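Local coordinates for kinesin-like protein KAR3 (PDB 1F9V) that probably couples ATP hydrolysis to movement along microtubules, as a yeast kinesin-family motor protein that binds ADP and magnesium, at residues G3-V7 with D309-L313; L281-D285 with N339-L343; G128-K132 with G233-Y237. The protein carries 2 engineered substitutions. All coordinates share one frame; numbering follows the deposited sequence.

Overall arrangement
Contacts 1 and 3 belong to the same mixed sheet of the kinesin motor domain, with centres about 24 Å apart. Contact 1 pairs the N-terminal strand 4-11 with strand 311-318, whereas contact 3 lies farther out, where strands 130-141 and 235-244 begin. Contact 2 joins the loops that follow helices 258-281 and 325-338; its centre is about 10 Å from that of contact 1, and I5 and V7 of one touch L281, G282 and N339 of the other. Along the chain contact 3 is nested within the loop closed by contact 1, while contacts 1 and 2 interleave. Both chain ends are thus tied into one region, beside an ADP molecule.

Contact 1. Residues G3-V7 with D309-L313; sequences GNIRV and DSKTL. With ADP (adenosine-5'-diphosphate), chain D.
N4, I5 and R6 run alongside K311, T312 and L313 as parallel neighbours in the central sheet, and their ADP-facing side chains help to form a nucleotide pocket. The firm part is the backbone pairing about T312 and the buried R6-L313 end. T312 N donates to N4 O over 2.8 Å with a nearly linear N-H (173°), and R6 N returns a 3.0 Å bond to T312 O. I5 and T312 point together to the face remote from ADP, where I5 packs on I278 and L281 of helix 258-281 and T312 on C87 and F89. On the ADP face, L313 CB lies 3.6 Å from adenine N1, and R6 CG, beside its backbone N at chi1 -61°, comes within 3.3 Å of adenine C6. Farther out, the guanidinium passes with one face over N7 of the base, while NH2 donates to O2B of the terminal phosphate at 3.0 Å and has O2A at its edge, in plane.

The side chains of N4 and K311 make the looser, wetter side. They lie next to each other, with N4 ND2 3.9 Å from K311 CG, and water fills in the polar links. One water joins N4 N to S310 O, another N4 ND2 to D309 O, and a third accepts from both N4 ND2 and K311 NZ while donating to O2A of ADP.

Adenine N6 donates to N4 OD1 at 2.9 Å and also to T312 O, which therefore serves two donors. The base is thus recognised through its amino group by one side chain and one strand carbonyl, with R6 and water-linked K311 probably offsetting phosphate charge; this site is distinct from the P-loop pocket, which holds the other ADP.

Contact 2. Residues L281-D285 with N339-L343; sequences LGQPD and NSTRL
G282 and T341 meet in a partly buried loop-to-loop contact between the turn that leaves helix 258-281 and the C-terminal tail that leaves helix 325-338. Neither segment is regular here, and a single carbonyl does most of the joining. G282 O accepts twice from T341: from the backbone N at 3.0 Å, almost straight (172°) but tilted from the carbonyl plane, and from OG1 at 2.7 Å, in that plane. T341 can offer both donors to one acceptor because OG1 sits between its backbone N and carbonyl carbon (chi1 54°), which turns the hydroxyl to the same oxygen as the amide.

The methyl branch, T341 CG2, lies beside the backbone N and meets the Q283 amide, whose side chain crosses that of T341 at about a right angle; Q283 NE2 is 3.4 Å from CG2. The ring of P284 adds its CD atom, 3.7 Å from T341 OG1. S340 packs its CB 3.6 Å from G282 CA, a close approach made where G282 has no side chain. A water bridges the loops by donating to Q283 OE1 and to N339 O, the latter at 2.8 Å.

The first loop is tied back through L281, which ends helix 258-281, pairs its backbone with G3 and rests on I5 of strand 4-11. On the other side, N339 follows helix 325-338, packs against V7 and sends its ND2 to K55 O, while R342 forms a salt bridge with D57. The contact therefore brings the ends of two helices together beside the N-terminal strand of the central sheet.

Contact 3. Residues G128-K132 with G233-Y237; sequences GWDYK and GAHSY
W129, S236 and A234 bury most of the surface in this contact, which reaches across between strands that are not direct neighbours. The closest CA pair, W129 CA and A234 CA, is 8.7 Å apart, and no hydrogen bond passes between the segments; side chains bridge the distance. The indole of W129 does so with its six-membered ring. With chi1 at -83° the indole leaves on the side of the backbone N, and its benzo end reaches A234. W129 CH2 is 3.7 Å from A234 CB, with CZ2 close behind. CZ3, on the neighbouring corner of the ring, approaches S236 OG at 4.2 Å.

S236 points its CB toward the first segment and brings its hydroxyl up to both aromatic side chains. Its OG is 3.7 Å from Y131 CE1, a van der Waals approach oblique to the ring. The phenol oxygen Y131 OH lies 3.9 Å above the plane of the indole, displaced toward its rim, and is bonded to L81 O. An alanine in place of W129 would probably cost the A234 methyl its apolar partner and open a gap beside S236 and Y131.

Within 233-237, H235 ND1 donates to G233 O at 3.1 Å, from above the carbonyl plane. Just before W129, G128 with its positive phi closes helix 109-124 in a Schellman motif, and W129 and Y131 pack back on L124 of that helix, Y131 also on I121. Strand 218-228 runs between strands 130-141 and 235-244, antiparallel to both; D130 pairs with its S228 and S236 with its G227, so the contact lies at the outer end of this three-strand part of the sheet.

Contact 1. Residues G3-V7 with D309-L313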
loop_
_atom_site.group_PDB
_atom_site.type_symbol
_atom_site.label_atom_id
_atom_site.label_comp_id
_atom_site.label_asym_id
_atom_site.label_seq_id
_atom_site.Cartn_x
_atom_site.Cartn_y
_atom_site.Cartn_z
ATOM N N GLY A 3 11.803 -5.066 11.261
ATOM C CA GLY A 3 10.320 -5.060 11.140
ATOM C C GLY A 3 9.817 -6.098 10.155
ATOM O O GLY A 3 10.569 -6.572 9.302
ATOM N N ASN A 4 8.540 -6.448 10.269
ATOM C CA ASN A 4 7.928 -7.439 9.390
ATOM C C ASN A 4 7.466 -6.758 8.109
ATOM O O ASN A 4 6.338 -6.270 8.016
ATOM C CB ASN A 4 6.745 -8.088 10.090
ATOM C CG ASN A 4 6.306 -9.361 9.416
ATOM O OD1 ASN A 4 6.300 -9.452 8.190
ATOM N ND2 ASN A 4 5.937 -10.357 10.212
ATOM N N ILE A 5 8.352 -6.743 7.120
ATOM C CA ILE A 5 8.088 -6.084 5.853
ATOM C C ILE A 5 8.270 -7.010 4.655
ATOM O O ILE A 5 9.174 -7.838 4.638
ATOM C CB ILE A 5 9.050 -4.884 5.678
ATOM C CG1 ILE A 5 8.831 -3.867 6.802
ATOM C CG2 ILE A 5 8.855 -4.241 4.319
ATOM C CD1 ILE A 5 10.065 -3.053 7.125
ATOM N N ARG A 6 7.407 -6.856 3.657
ATOM C CA ARG A 6 7.500 -7.641 2.433
ATOM C C ARG A 6 7.196 -6.729 1.266
ATOM O O ARG A 6 6.484 -5.735 1.408
ATOM C CB ARG A 6 6.524 -8.802 2.460
ATOM C CG ARG A 6 6.806 -9.733 3.601
ATOM C CD ARG A 6 6.939 -11.154 3.149
ATOM N NE ARG A 6 6.587 -12.102 4.207
ATOM C CZ ARG A 6 7.032 -12.053 5.460
ATOM N NH1 ARG A 6 7.863 -11.094 5.852
ATOM N NH2 ARG A 6 6.644 -12.982 6.326
ATOM N N VAL A 7 7.748 -7.068 0.110
ATOM C CA VAL A 7 7.560 -6.276 -1.088
ATOM C C VAL A 7 7.083 -7.130 -2.259
ATOM O O VAL A 7 7.678 -8.165 -2.558
ATOM C CB VAL A 7 8.886 -5.590 -1.486
ATOM C CG1 VAL A 7 8.683 -4.740 -2.729
ATOM C CG2 VAL A 7 9.403 -4.747 -0.315
ATOM N N ASP A 309 5.101 -5.365 16.191
ATOM C CA ASP A 309 5.021 -6.587 15.398
ATOM C C ASP A 309 4.097 -6.349 14.210
ATOM O O ASP A 309 3.602 -7.294 13.593
ATOM C CB ASP A 309 4.486 -7.738 16.249
ATOM C CG ASP A 309 3.373 -7.300 17.176
ATOM O OD1 ASP A 309 3.199 -7.947 18.231
ATOM O OD2 ASP A 309 2.680 -6.309 16.850
ATOM N N SER A 310 3.862 -5.077 13.904
ATOM C CA SER A 310 3.007 -4.708 12.786
ATOM C C SER A 310 3.581 -5.338 11.513
ATOM O O SER A 310 4.794 -5.554 11.407
ATOM C CB SER A 310 2.959 -3.183 12.641
ATOM O OG SER A 310 2.300 -2.584 13.745
ATOM N N LYS A 311 2.707 -5.632 10.557
ATOM C CA LYS A 311 3.130 -6.237 9.295
ATOM C C LYS A 311 2.882 -5.260 8.163
ATOM O O LYS A 311 1.785 -4.731 8.018
ATOM C CB LYS A 311 2.359 -7.529 9.050
ATOM C CG LYS A 311 2.542 -8.542 10.157
ATOM C CD LYS A 311 1.679 -9.768 9.928
ATOM C CE LYS A 311 1.919 -10.808 11.000
ATOM N NZ LYS A 311 2.175 -12.145 10.392
ATOM N N THR A 312 3.912 -5.023 7.359
ATOM C CA THR A 312 3.800 -4.087 6.256
ATOM C C THR A 312 4.084 -4.734 4.911
ATOM O O THR A 312 4.997 -5.544 4.787
ATOM C CB THR A 312 4.774 -2.912 6.454
ATOM O OG1 THR A 312 4.351 -2.149 7.592
ATOM C CG2 THR A 312 4.805 -2.014 5.220
ATOM N N LEU A 313 3.284 -4.364 3.918
ATOM C CA LEU A 313 3.451 -4.870 2.565
ATOM C C LEU A 313 3.535 -3.688 1.608
ATOM O O LEU A 313 2.626 -2.859 1.553
ATOM C CB LEU A 313 2.270 -5.763 2.163
ATOM C CG LEU A 313 2.153 -6.071 0.663
ATOM C CD1 LEU A 313 3.386 -6.844 0.197
ATOM C CD2 LEU A 313 0.881 -6.874 0.399
HETATM P PB ADP D . 5.787 -17.195 6.178
HETATM O O1B ADP D . 7.145 -17.474 6.737
HETATM O O2B ADP D . 5.736 -15.732 5.461
HETATM O O3B ADP D . 5.366 -18.269 5.229
HETATM P PA ADP D . 4.137 -15.857 8.152
HETATM O O1A ADP D . 3.813 -16.302 9.520
HETATM O O2A ADP D . 5.134 -14.768 8.147
HETATM O O3A ADP D . 4.749 -17.074 7.344
HETATM O "O5'" ADP D . 2.813 -15.491 7.313
HETATM C "C5'" ADP D . 2.426 -16.328 6.219
HETATM C "C4'" ADP D . 1.694 -15.562 5.118
HETATM O "O4'" ADP D . 1.059 -14.338 5.568
HETATM C "C3'" ADP D . 2.599 -15.195 3.962
HETATM O "O3'" ADP D . 2.710 -16.232 2.974
HETATM C "C2'" ADP D . 2.009 -13.919 3.416
HETATM O "O2'" ADP D . 1.054 -14.159 2.368
HETATM C "C1'" ADP D . 1.424 -13.257 4.661
HETATM N N9 ADP D . 2.363 -12.217 5.257
HETATM C C8 ADP D . 3.017 -12.287 6.432
HETATM N N7 ADP D . 3.731 -11.160 6.611
HETATM C C5 ADP D . 3.539 -10.372 5.575
HETATM C C6 ADP D . 3.977 -9.092 5.171
HETATM N N6 ADP D . 4.810 -8.372 5.947
HETATM N N1 ADP D . 3.556 -8.567 3.971
HETATM C C2 ADP D . 2.719 -9.242 3.152
HETATM N N3 ADP D . 2.288 -10.462 3.529
HETATM C C4 ADP D . 2.661 -11.053 4.698
HETATM O O HOH W 1 7.143 -5.070 12.528
HETATM O O HOH W 2 4.845 -9.512 12.919
HETATM O O HOH W 3 4.637 -12.284 9.046
#

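Contact 2. Residues L281-D285 with N339-L343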
loop_
_atom_site.group_PDB
_atom_site.type_symbol
_atom_site.label_atom_id
_atom_site.label_comp_id
_atom_site.label_asym_id
_atom_site.label_seq_id
_atom_site.Cartn_x
_atom_site.Cartn_y
_atom_site.Cartn_z
ATOM N N LEU A 281 13.242 0.551 9.017
ATOM C CA LEU A 281 12.526 -0.447 9.803
ATOM C C LEU A 281 12.906 -1.871 9.417
ATOM O O LEU A 281 12.709 -2.803 10.198
ATOM C CB LEU A 281 11.018 -0.265 9.638
ATOM C CG LEU A 281 10.419 0.947 10.352
ATOM C CD1 LEU A 281 9.027 1.209 9.821
ATOM C CD2 LEU A 281 10.382 0.689 11.851
ATOM N N GLY A 282 13.449 -2.035 8.211
ATOM C CA GLY A 282 13.837 -3.356 7.740
ATOM C C GLY A 282 15.287 -3.697 8.055
ATOM O O GLY A 282 15.780 -4.765 7.672
ATOM N N GLN A 283 15.970 -2.791 8.761
ATOM C CA GLN A 283 17.371 -2.981 9.131
ATOM C C GLN A 283 17.498 -3.726 10.457
ATOM O O GLN A 283 16.624 -3.629 11.314
ATOM C CB GLN A 283 18.067 -1.622 9.230
ATOM C CG GLN A 283 18.228 -0.923 7.888
ATOM C CD GLN A 283 18.874 -1.813 6.841
ATOM O OE1 GLN A 283 18.446 -1.844 5.683
ATOM N NE2 GLN A 283 19.910 -2.545 7.243
ATOM N N PRO A 284 18.607 -4.487 10.640
ATOM C CA PRO A 284 18.875 -5.275 11.852
ATOM C C PRO A 284 18.775 -4.523 13.181
ATOM O O PRO A 284 18.630 -5.145 14.232
ATOM C CB PRO A 284 20.287 -5.862 11.600
ATOM C CG PRO A 284 20.452 -5.807 10.151
ATOM C CD PRO A 284 19.680 -4.635 9.648
ATOM N N ASP A 285 18.874 -3.206 13.149
ATOM C CA ASP A 285 18.770 -2.403 14.364
ATOM C C ASP A 285 17.609 -1.401 14.317
ATOM O O ASP A 285 17.792 -0.204 14.549
ATOM C CB ASP A 285 20.095 -1.663 14.629
ATOM C CG ASP A 285 20.788 -1.193 13.343
ATOM O OD1 ASP A 285 21.777 -0.429 13.432
ATOM O OD2 ASP A 285 20.361 -1.580 12.238
ATOM N N ASN A 339 12.924 -3.139 0.412
ATOM C CA ASN A 339 13.092 -4.567 0.695
ATOM C C ASN A 339 13.836 -4.597 2.033
ATOM O O ASN A 339 14.794 -3.846 2.216
ATOM C CB ASN A 339 13.995 -5.221 -0.360
ATOM C CG ASN A 339 13.221 -5.937 -1.452
ATOM O OD1 ASN A 339 12.086 -6.368 -1.257
ATOM N ND2 ASN A 339 13.849 -6.076 -2.622
ATOM N N SER A 340 13.421 -5.450 2.962
ATOM C CA SER A 340 14.113 -5.514 4.251
ATOM C C SER A 340 15.301 -6.479 4.197
ATOM O O SER A 340 15.471 -7.212 3.215
ATOM C CB SER A 340 13.140 -5.938 5.358
ATOM O OG SER A 340 13.030 -7.348 5.427
ATOM N N THR A 341 16.122 -6.477 5.246
ATOM C CA THR A 341 17.292 -7.347 5.299
ATOM C C THR A 341 16.915 -8.815 5.461
ATOM O O THR A 341 17.763 -9.673 5.711
ATOM C CB THR A 341 18.251 -6.929 6.435
ATOM O OG1 THR A 341 17.541 -6.873 7.678
ATOM C CG2 THR A 341 18.850 -5.563 6.131
ATOM N N ARG A 342 15.628 -9.096 5.327
ATOM C CA ARG A 342 15.136 -10.457 5.397
ATOM C C ARG A 342 15.440 -11.067 4.022
ATOM O O ARG A 342 15.685 -12.265 3.888
ATOM C CB ARG A 342 13.625 -10.436 5.639
ATOM C CG ARG A 342 12.885 -11.680 5.194
ATOM C CD ARG A 342 11.556 -11.812 5.928
ATOM N NE ARG A 342 10.680 -12.797 5.300
ATOM C CZ ARG A 342 10.294 -12.745 4.029
ATOM N NH1 ARG A 342 9.496 -13.685 3.543
ATOM N NH2 ARG A 342 10.706 -11.752 3.245
ATOM N N LEU A 343 15.458 -10.201 3.014
ATOM C CA LEU A 343 15.673 -10.604 1.631
ATOM C C LEU A 343 16.954 -10.044 1.014
ATOM O O LEU A 343 17.689 -10.759 0.329
ATOM C CB LEU A 343 14.454 -10.163 0.804
ATOM C CG LEU A 343 14.389 -10.383 -0.707
ATOM C CD1 LEU A 343 12.928 -10.463 -1.132
ATOM C CD2 LEU A 343 15.087 -9.241 -1.428
HETATM O O HOH W 4 17.328 -3.567 3.256
#

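Contact 3. Residues G128-K132 with G233-Y237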
loop_
_atom_site.group_PDB
_atom_site.type_symbol
_atom_site.label_atom_id
_atom_site.label_comp_id
_atom_site.label_asym_id
_atom_site.label_seq_id
_atom_site.Cartn_x
_atom_site.Cartn_y
_atom_site.Cartn_z
ATOM N N GLY A 128 -16.706 -18.159 20.250
ATOM C CA GLY A 128 -17.165 -17.149 21.185
ATOM C C GLY A 128 -16.669 -15.739 20.931
ATOM O O GLY A 128 -16.811 -14.864 21.785
ATOM N N TRP A 129 -16.098 -15.506 19.755
ATOM C CA TRP A 129 -15.579 -14.183 19.425
ATOM C C TRP A 129 -16.638 -13.247 18.853
ATOM O O TRP A 129 -17.438 -13.629 18.003
ATOM C CB TRP A 129 -14.422 -14.304 18.426
ATOM C CG TRP A 129 -13.100 -14.596 19.057
ATOM C CD1 TRP A 129 -12.447 -15.794 19.074
ATOM C CD2 TRP A 129 -12.268 -13.673 19.773
ATOM N NE1 TRP A 129 -11.259 -15.677 19.760
ATOM C CE2 TRP A 129 -11.123 -14.386 20.199
ATOM C CE3 TRP A 129 -12.378 -12.313 20.100
ATOM C CZ2 TRP A 129 -10.094 -13.783 20.933
ATOM C CZ3 TRP A 129 -11.353 -11.716 20.829
ATOM C CH2 TRP A 129 -10.228 -12.453 21.238
ATOM N N ASP A 130 -16.641 -12.013 19.340
ATOM C CA ASP A 130 -17.560 -11.003 18.855
ATOM C C ASP A 130 -16.669 -9.880 18.351
ATOM O O ASP A 130 -15.935 -9.270 19.128
ATOM C CB ASP A 130 -18.455 -10.492 19.983
ATOM C CG ASP A 130 -19.543 -9.558 19.485
ATOM O OD1 ASP A 130 -19.802 -9.531 18.264
ATOM O OD2 ASP A 130 -20.143 -8.847 20.317
ATOM N N TYR A 131 -16.725 -9.617 17.050
ATOM C CA TYR A 131 -15.899 -8.575 16.451
ATOM C C TYR A 131 -16.727 -7.413 15.928
ATOM O O TYR A 131 -17.791 -7.608 15.340
ATOM C CB TYR A 131 -15.082 -9.153 15.284
ATOM C CG TYR A 131 -13.853 -9.939 15.678
ATOM C CD1 TYR A 131 -12.619 -9.308 15.847
ATOM C CD2 TYR A 131 -13.911 -11.321 15.839
ATOM C CE1 TYR A 131 -11.474 -10.035 16.162
ATOM C CE2 TYR A 131 -12.770 -12.060 16.154
ATOM C CZ TYR A 131 -11.557 -11.409 16.313
ATOM O OH TYR A 131 -10.437 -12.136 16.623
ATOM N N LYS A 132 -16.228 -6.200 16.136
ATOM C CA LYS A 132 -16.898 -5.006 15.642
ATOM C C LYS A 132 -15.921 -4.345 14.687
ATOM O O LYS A 132 -14.723 -4.323 14.950
ATOM C CB LYS A 132 -17.242 -4.048 16.783
ATOM C CG LYS A 132 -18.508 -4.433 17.526
ATOM C CD LYS A 132 -18.216 -5.512 18.557
ATOM C CE LYS A 132 -17.034 -5.132 19.446
ATOM N NZ LYS A 132 -16.457 -6.313 20.145
ATOM N N GLY A 233 -12.714 -14.171 28.131
ATOM C CA GLY A 233 -12.645 -12.742 28.391
ATOM C C GLY A 233 -11.565 -12.054 27.573
ATOM O O GLY A 233 -11.262 -10.880 27.786
ATOM N N ALA A 234 -10.989 -12.792 26.630
ATOM C CA ALA A 234 -9.935 -12.265 25.771
ATOM C C ALA A 234 -10.379 -11.018 25.017
ATOM O O ALA A 234 -11.570 -10.802 24.782
ATOM C CB ALA A 234 -9.488 -13.334 24.784
ATOM N N HIS A 235 -9.408 -10.196 24.641
ATOM C CA HIS A 235 -9.680 -8.971 23.904
ATOM C C HIS A 235 -8.613 -8.843 22.829
ATOM O O HIS A 235 -7.494 -9.328 23.001
ATOM C CB HIS A 235 -9.614 -7.758 24.837
ATOM C CG HIS A 235 -10.933 -7.370 25.434
ATOM N ND1 HIS A 235 -11.467 -8.001 26.538
ATOM C CD2 HIS A 235 -11.809 -6.389 25.104
ATOM C CE1 HIS A 235 -12.612 -7.424 26.864
ATOM N NE2 HIS A 235 -12.840 -6.442 26.008
ATOM N N SER A 236 -8.960 -8.202 21.720
ATOM C CA SER A 236 -8.010 -8.011 20.633
ATOM C C SER A 236 -8.379 -6.775 19.823
ATOM O O SER A 236 -9.558 -6.480 19.625
ATOM C CB SER A 236 -7.972 -9.253 19.733
ATOM O OG SER A 236 -8.886 -9.150 18.658
ATOM N N TYR A 237 -7.361 -6.042 19.379
ATOM C CA TYR A 237 -7.569 -4.839 18.584
ATOM C C TYR A 237 -6.481 -4.727 17.526
ATOM O O TYR A 237 -5.299 -4.771 17.841
ATOM C CB TYR A 237 -7.547 -3.597 19.474
ATOM C CG TYR A 237 -8.126 -2.372 18.807
ATOM C CD1 TYR A 237 -9.506 -2.154 18.773
ATOM C CD2 TYR A 237 -7.297 -1.429 18.201
ATOM C CE1 TYR A 237 -10.043 -1.024 18.154
ATOM C CE2 TYR A 237 -7.824 -0.300 17.582
ATOM C CZ TYR A 237 -9.193 -0.102 17.563
ATOM O OH TYR A 237 -9.700 1.029 16.973
#